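Side-chain contacts in gamma-glutamyl-gamma-aminobutyraldehyde dehydrogenase (Burkholderia cenocepacia, PDB 4LIH), which probably oxidises aldehydes, such as gamma-glutamyl-gamma-aminobutyraldehyde, to their carboxylic acids with NAD(P)+ as cofactor: residues Ala183-Pro188 with Cys246-Gly251; Leu290-Gln295 with Ala437-Asn442. One frame throughout, in Å; residues are numbered along the deposited sequence.

Following the chain from the N terminus, contact 1 comes first: residues 183-188 of helix 178-191 are passed, and the 57 residues of mixed helix and strand that follow them are closed off when residues 246-251, on strand 246-250, meet the helix. That loop is complete before contact 2 opens at residues 290-295 of helix 290-302, whose partner, 437-442 at the end of strand 435-439, arrives only after 141 further residues. The two loops therefore follow in series, neither enclosing nor crossing the other. Each contact sets a helix against a strand of a mixed sheet, but the sheets differ: contact 1 belongs to the one that includes strand 157-172, contact 2 to the one in which strand 435-439 pairs with strand 280-283. Their centres lie about 32 Å apart.

Contact 1. Residues Ala183-Pro188 with Cys246-Gly251; sequences AWKFGP and CIAFTG
Flat groups stand aside where Lys185 meets Ala248 and Thr250: the ring of Phe186 takes no part in the lysine contact and carries Ala183 CA over its centre, 3.3 Å above one face, while the ring stacks with Trp98 and meets Phe225 edge-to-face. The setting is the Rossmann-like, cofactor-binding part of the aldehyde dehydrogenase fold, where helix 178-191 bridges parallel strands 157-172 and 195-199 in a beta-alpha-beta crossover and lies against strand 246-250. The two segment axes approach to 9.6 Å and run nearly antiparallel, at 152°. Lysine suits this place because it offers a long apolar stem with a charged tip. The stem bends at chi2 (-49°) and is extended beyond, passing Ala248, whose small methyl leaves room: Lys185 CD lies 3.9 Å from Ala248 CB. At the end, NZ also forms a salt bridge with Asp484. Thr250 stands beside the predicted active-site residue Glu274, which Lys185 touches as well, and this puts the contact next to the predicted active site. Thr250 turns its hydroxyl to the lysine, and Lys185 NZ donates a hydrogen bond to Thr250 OG1 at 2.8 Å.

Contact 2. Residues Leu290-Gln295 with Ala437-Asn442; sequences LDRAAQ and AVWTSN
Arg292 and Trp439 are brought together by their side-chain torsions: the arginine chain leaves the helix with CG anti to the backbone N and then bends at chi3 (71°), while Trp439 sets CG beside its own backbone N (chi1 -61°), sending the indole toward the helix. The motif is a beta-alpha-beta crossover of the catalytic domain of the aldehyde dehydrogenase fold: helix 290-302 links parallel strands 280-283 and 314-318, and strand 435-439 pairs in parallel with the first of them. The indole of Trp439 lies between its strand and helix 290-302. Alanine suits the helix position, since its methyl lets the backbone come close. Ala293 CB makes a CH-pi contact over the face of the six-membered ring, 3.9 Å from the centroid of that Trp439 ring and near its normal; its closest ring atom is Trp439 CE3, at 3.6 Å from Ala293 CB. Arg292 reaches the outer end of the same ring obliquely. Trp439 CZ3 lies over one face of the guanidinium, toward its rim, and the two planes are turned 47° apart, so the groups touch without stacking. The polar ends have partners outside the two segments: Arg292 NH1 is hydrogen-bonded to Asn461 O, and Trp439 NE1 to Asn281 OD1, which satisfies the buried indole nitrogen. Beyond the strand, Thr440 forms an ST turn, in which Thr440 OG1 accepts from Asn442 N at 3.2 Å, and Asn442 in turn N-caps helix 443-452; here Ser441 makes backbone hydrogen bonds to a second subunit. The closest approach of arginine to indole is Arg292 NH1 to Trp439 CZ3, 3.6 Å.

Contact 1. Residues Ala183-Pro188 with Cys246-Gly251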
loop_
_atom_site.group_PDB
_atom_site.type_symbol
_atom_site.label_atom_id
_atom_site.label_comp_id
_atom_site.label_asym_id
_atom_site.label_seq_id
_atom_site.Cartn_x
_atom_site.Cartn_y
_atom_site.Cartn_z
ATOM N N ALA A 183 11.573 -14.874 19.217
ATOM C CA ALA A 183 11.810 -13.608 18.528
ATOM C C ALA A 183 10.741 -13.313 17.452
ATOM O O ALA A 183 10.388 -12.172 17.228
ATOM C CB ALA A 183 13.169 -13.644 17.893
ATOM N N TRP A 184 10.235 -14.345 16.771
ATOM C CA TRP A 184 9.128 -14.144 15.786
ATOM C C TRP A 184 7.872 -13.550 16.452
ATOM O O TRP A 184 7.101 -12.831 15.812
ATOM C CB TRP A 184 8.740 -15.474 15.106
ATOM C CG TRP A 184 9.649 -15.862 14.007
ATOM C CD1 TRP A 184 10.901 -15.368 13.772
ATOM C CD2 TRP A 184 9.403 -16.828 12.980
ATOM N NE1 TRP A 184 11.456 -15.987 12.675
ATOM C CE2 TRP A 184 10.551 -16.871 12.159
ATOM C CE3 TRP A 184 8.330 -17.685 12.688
ATOM C CZ2 TRP A 184 10.665 -17.730 11.045
ATOM C CZ3 TRP A 184 8.424 -18.519 11.548
ATOM C CH2 TRP A 184 9.598 -18.537 10.764
ATOM N N LYS A 185 7.663 -13.888 17.722
ATOM C CA LYS A 185 6.639 -13.223 18.539
ATOM C C LYS A 185 7.093 -11.865 19.066
ATOM O O LYS A 185 6.439 -10.858 18.817
ATOM C CB LYS A 185 6.176 -14.075 19.723
ATOM C CG LYS A 185 5.776 -15.521 19.431
ATOM C CD LYS A 185 4.834 -15.710 18.279
ATOM C CE LYS A 185 4.495 -17.181 18.173
ATOM N NZ LYS A 185 3.764 -17.492 16.919
ATOM N N PHE A 186 8.197 -11.802 19.802
ATOM C CA PHE A 186 8.513 -10.549 20.506
ATOM C C PHE A 186 9.068 -9.429 19.608
ATOM O O PHE A 186 9.002 -8.259 19.973
ATOM C CB PHE A 186 9.395 -10.791 21.754
ATOM C CG PHE A 186 10.791 -11.307 21.487
ATOM C CD1 PHE A 186 11.731 -10.554 20.786
ATOM C CD2 PHE A 186 11.218 -12.502 22.058
ATOM C CE1 PHE A 186 13.008 -11.032 20.600
ATOM C CE2 PHE A 186 12.501 -12.975 21.877
ATOM C CZ PHE A 186 13.408 -12.237 21.162
ATOM N N GLY A 187 9.691 -9.798 18.513
ATOM C CA GLY A 187 10.178 -8.819 17.509
ATOM C C GLY A 187 9.079 -7.903 17.028
ATOM O O GLY A 187 9.096 -6.691 17.285
ATOM N N PRO A 188 8.050 -8.478 16.405
ATOM C CA PRO A 188 6.946 -7.567 16.016
ATOM C C PRO A 188 6.125 -6.995 17.189
ATOM O O PRO A 188 5.691 -5.836 17.145
ATOM C CB PRO A 188 6.065 -8.461 15.157
ATOM C CG PRO A 188 6.439 -9.877 15.490
ATOM C CD PRO A 188 7.915 -9.822 15.806
ATOM N N CYS A 246 -3.758 -10.141 24.330
ATOM C CA CYS A 246 -3.431 -10.934 23.149
ATOM C C CYS A 246 -2.562 -12.068 23.557
ATOM O O CYS A 246 -1.704 -11.872 24.364
ATOM C CB CYS A 246 -2.683 -10.075 22.120
ATOM S SG CYS A 246 -1.903 -11.025 20.822
ATOM N N ILE A 247 -2.794 -13.268 23.024
ATOM C CA ILE A 247 -1.923 -14.393 23.276
ATOM C C ILE A 247 -1.510 -14.999 21.922
ATOM O O ILE A 247 -2.383 -15.313 21.097
ATOM C CB ILE A 247 -2.538 -15.467 24.233
ATOM C CG1 ILE A 247 -1.490 -16.542 24.524
ATOM C CG2 ILE A 247 -3.793 -16.107 23.622
ATOM C CD1 ILE A 247 -1.724 -17.339 25.780
ATOM N N ALA A 248 -0.206 -15.128 21.720
ATOM C CA ALA A 248 0.431 -15.720 20.523
ATOM C C ALA A 248 1.152 -17.009 20.911
ATOM O O ALA A 248 2.009 -16.982 21.790
ATOM C CB ALA A 248 1.429 -14.727 19.922
ATOM N N PHE A 249 0.787 -18.131 20.263
ATOM C CA PHE A 249 1.210 -19.477 20.630
ATOM C C PHE A 249 1.729 -20.195 19.388
ATOM O O PHE A 249 1.203 -20.043 18.286
ATOM C CB PHE A 249 0.013 -20.235 21.238
ATOM C CG PHE A 249 0.227 -21.720 21.441
ATOM C CD1 PHE A 249 0.803 -22.185 22.578
ATOM C CD2 PHE A 249 -0.208 -22.644 20.497
ATOM C CE1 PHE A 249 0.996 -23.530 22.793
ATOM C CE2 PHE A 249 -0.036 -23.994 20.702
ATOM C CZ PHE A 249 0.579 -24.448 21.858
ATOM N N THR A 250 2.802 -20.946 19.567
ATOM C CA THR A 250 3.268 -21.890 18.573
ATOM C C THR A 250 3.434 -23.171 19.327
ATOM O O THR A 250 4.053 -23.155 20.385
ATOM C CB THR A 250 4.600 -21.491 17.926
ATOM O OG1 THR A 250 4.451 -20.231 17.257
ATOM C CG2 THR A 250 5.069 -22.541 16.877
ATOM N N GLY A 251 2.891 -24.275 18.785
ATOM C CA GLY A 251 2.863 -25.563 19.488
ATOM C C GLY A 251 1.926 -26.562 18.834
ATOM O O GLY A 251 1.640 -26.442 17.661
#

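Contact 2. Residues Leu290-Gln295 with Ala437-Asn442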
loop_
_atom_site.group_PDB
_atom_site.type_symbol
_atom_site.label_atom_id
_atom_site.label_comp_id
_atom_site.label_asym_id
_atom_site.label_seq_id
_atom_site.Cartn_x
_atom_site.Cartn_y
_atom_site.Cartn_z
ATOM N N LEU A 290 17.525 -32.781 -10.217
ATOM C CA LEU A 290 17.035 -33.902 -9.399
ATOM C C LEU A 290 17.933 -34.178 -8.187
ATOM O O LEU A 290 17.462 -34.676 -7.147
ATOM C CB LEU A 290 16.926 -35.148 -10.261
ATOM C CG LEU A 290 15.905 -36.207 -9.895
ATOM C CD1 LEU A 290 14.465 -35.696 -10.057
ATOM C CD2 LEU A 290 16.171 -37.386 -10.813
ATOM N N ASP A 291 19.224 -33.860 -8.331
ATOM C CA ASP A 291 20.168 -33.955 -7.231
ATOM C C ASP A 291 19.889 -32.929 -6.151
ATOM O O ASP A 291 19.811 -33.293 -4.971
ATOM C CB ASP A 291 21.614 -33.834 -7.736
ATOM C CG ASP A 291 22.012 -35.021 -8.548
ATOM O OD1 ASP A 291 21.848 -36.140 -8.028
ATOM O OD2 ASP A 291 22.439 -34.852 -9.709
ATOM N N ARG A 292 19.724 -31.667 -6.546
ATOM C CA ARG A 292 19.334 -30.630 -5.569
ATOM C C ARG A 292 18.003 -30.995 -4.936
ATOM O O ARG A 292 17.842 -30.893 -3.725
ATOM C CB ARG A 292 19.257 -29.217 -6.169
ATOM C CG ARG A 292 18.923 -28.146 -5.115
ATOM C CD ARG A 292 19.314 -26.721 -5.537
ATOM N NE ARG A 292 18.466 -26.184 -6.598
ATOM C CZ ARG A 292 17.247 -25.659 -6.407
ATOM N NH1 ARG A 292 16.769 -25.565 -5.203
ATOM N NH2 ARG A 292 16.518 -25.201 -7.430
ATOM N N ALA A 293 17.048 -31.429 -5.748
ATOM C CA ALA A 293 15.750 -31.824 -5.195
ATOM C C ALA A 293 15.862 -32.937 -4.155
ATOM O O ALA A 293 15.177 -32.882 -3.139
ATOM C CB ALA A 293 14.762 -32.188 -6.299
ATOM N N ALA A 294 16.716 -33.955 -4.395
ATOM C CA ALA A 294 16.859 -35.082 -3.463
ATOM C C ALA A 294 17.545 -34.645 -2.194
ATOM O O ALA A 294 17.131 -35.052 -1.108
ATOM C CB ALA A 294 17.651 -36.228 -4.087
ATOM N N GLN A 295 18.604 -33.839 -2.329
ATOM C CA GLN A 295 19.290 -33.269 -1.178
ATOM C C GLN A 295 18.391 -32.386 -0.354
ATOM O O GLN A 295 18.418 -32.457 0.858
ATOM C CB GLN A 295 20.542 -32.505 -1.599
ATOM C CG GLN A 295 21.639 -33.484 -2.039
ATOM C CD GLN A 295 22.753 -32.826 -2.774
ATOM O OE1 GLN A 295 22.798 -31.590 -2.896
ATOM N NE2 GLN A 295 23.668 -33.650 -3.317
ATOM N N ALA A 437 5.353 -27.737 -1.294
ATOM C CA ALA A 437 6.303 -27.410 -2.380
ATOM C C ALA A 437 6.063 -28.191 -3.649
ATOM O O ALA A 437 5.442 -29.259 -3.600
ATOM C CB ALA A 437 7.703 -27.656 -1.890
ATOM N N VAL A 438 6.496 -27.625 -4.796
ATOM C CA VAL A 438 6.445 -28.312 -6.072
ATOM C C VAL A 438 7.747 -28.067 -6.838
ATOM O O VAL A 438 8.314 -26.970 -6.774
ATOM C CB VAL A 438 5.204 -27.947 -6.940
ATOM C CG1 VAL A 438 5.110 -26.442 -7.215
ATOM C CG2 VAL A 438 5.187 -28.817 -8.177
ATOM N N TRP A 439 8.245 -29.132 -7.472
ATOM C CA TRP A 439 9.476 -29.050 -8.278
ATOM C C TRP A 439 9.172 -29.344 -9.727
ATOM O O TRP A 439 8.799 -30.479 -10.068
ATOM C CB TRP A 439 10.557 -30.021 -7.794
ATOM C CG TRP A 439 11.002 -29.783 -6.367
ATOM C CD1 TRP A 439 10.256 -29.992 -5.246
ATOM C CD2 TRP A 439 12.257 -29.228 -5.915
ATOM N NE1 TRP A 439 10.966 -29.667 -4.152
ATOM C CE2 TRP A 439 12.185 -29.153 -4.516
ATOM C CE3 TRP A 439 13.429 -28.807 -6.561
ATOM C CZ2 TRP A 439 13.263 -28.720 -3.727
ATOM C CZ3 TRP A 439 14.488 -28.333 -5.793
ATOM C CH2 TRP A 439 14.391 -28.278 -4.381
ATOM N N THR A 440 9.391 -28.342 -10.583
ATOM C CA THR A 440 9.092 -28.420 -12.002
ATOM C C THR A 440 9.819 -27.301 -12.738
ATOM O O THR A 440 9.986 -26.194 -12.213
ATOM C CB THR A 440 7.578 -28.332 -12.300
ATOM O OG1 THR A 440 7.354 -28.474 -13.706
ATOM C CG2 THR A 440 6.954 -26.989 -11.815
ATOM N N SER A 441 10.241 -27.604 -13.974
ATOM C CA SER A 441 10.861 -26.616 -14.832
ATOM C C SER A 441 9.843 -25.818 -15.651
ATOM O O SER A 441 10.212 -24.841 -16.298
ATOM C CB SER A 441 11.896 -27.300 -15.765
ATOM O OG SER A 441 11.242 -28.268 -16.568
ATOM N N ASN A 442 8.576 -26.229 -15.628
ATOM C CA ASN A 442 7.559 -25.718 -16.539
ATOM C C ASN A 442 6.872 -24.511 -15.922
ATOM O O ASN A 442 6.412 -24.583 -14.806
ATOM C CB ASN A 442 6.520 -26.798 -16.840
ATOM C CG ASN A 442 5.502 -26.369 -17.874
ATOM O OD1 ASN A 442 4.486 -25.761 -17.558
ATOM N ND2 ASN A 442 5.776 -26.679 -19.139
#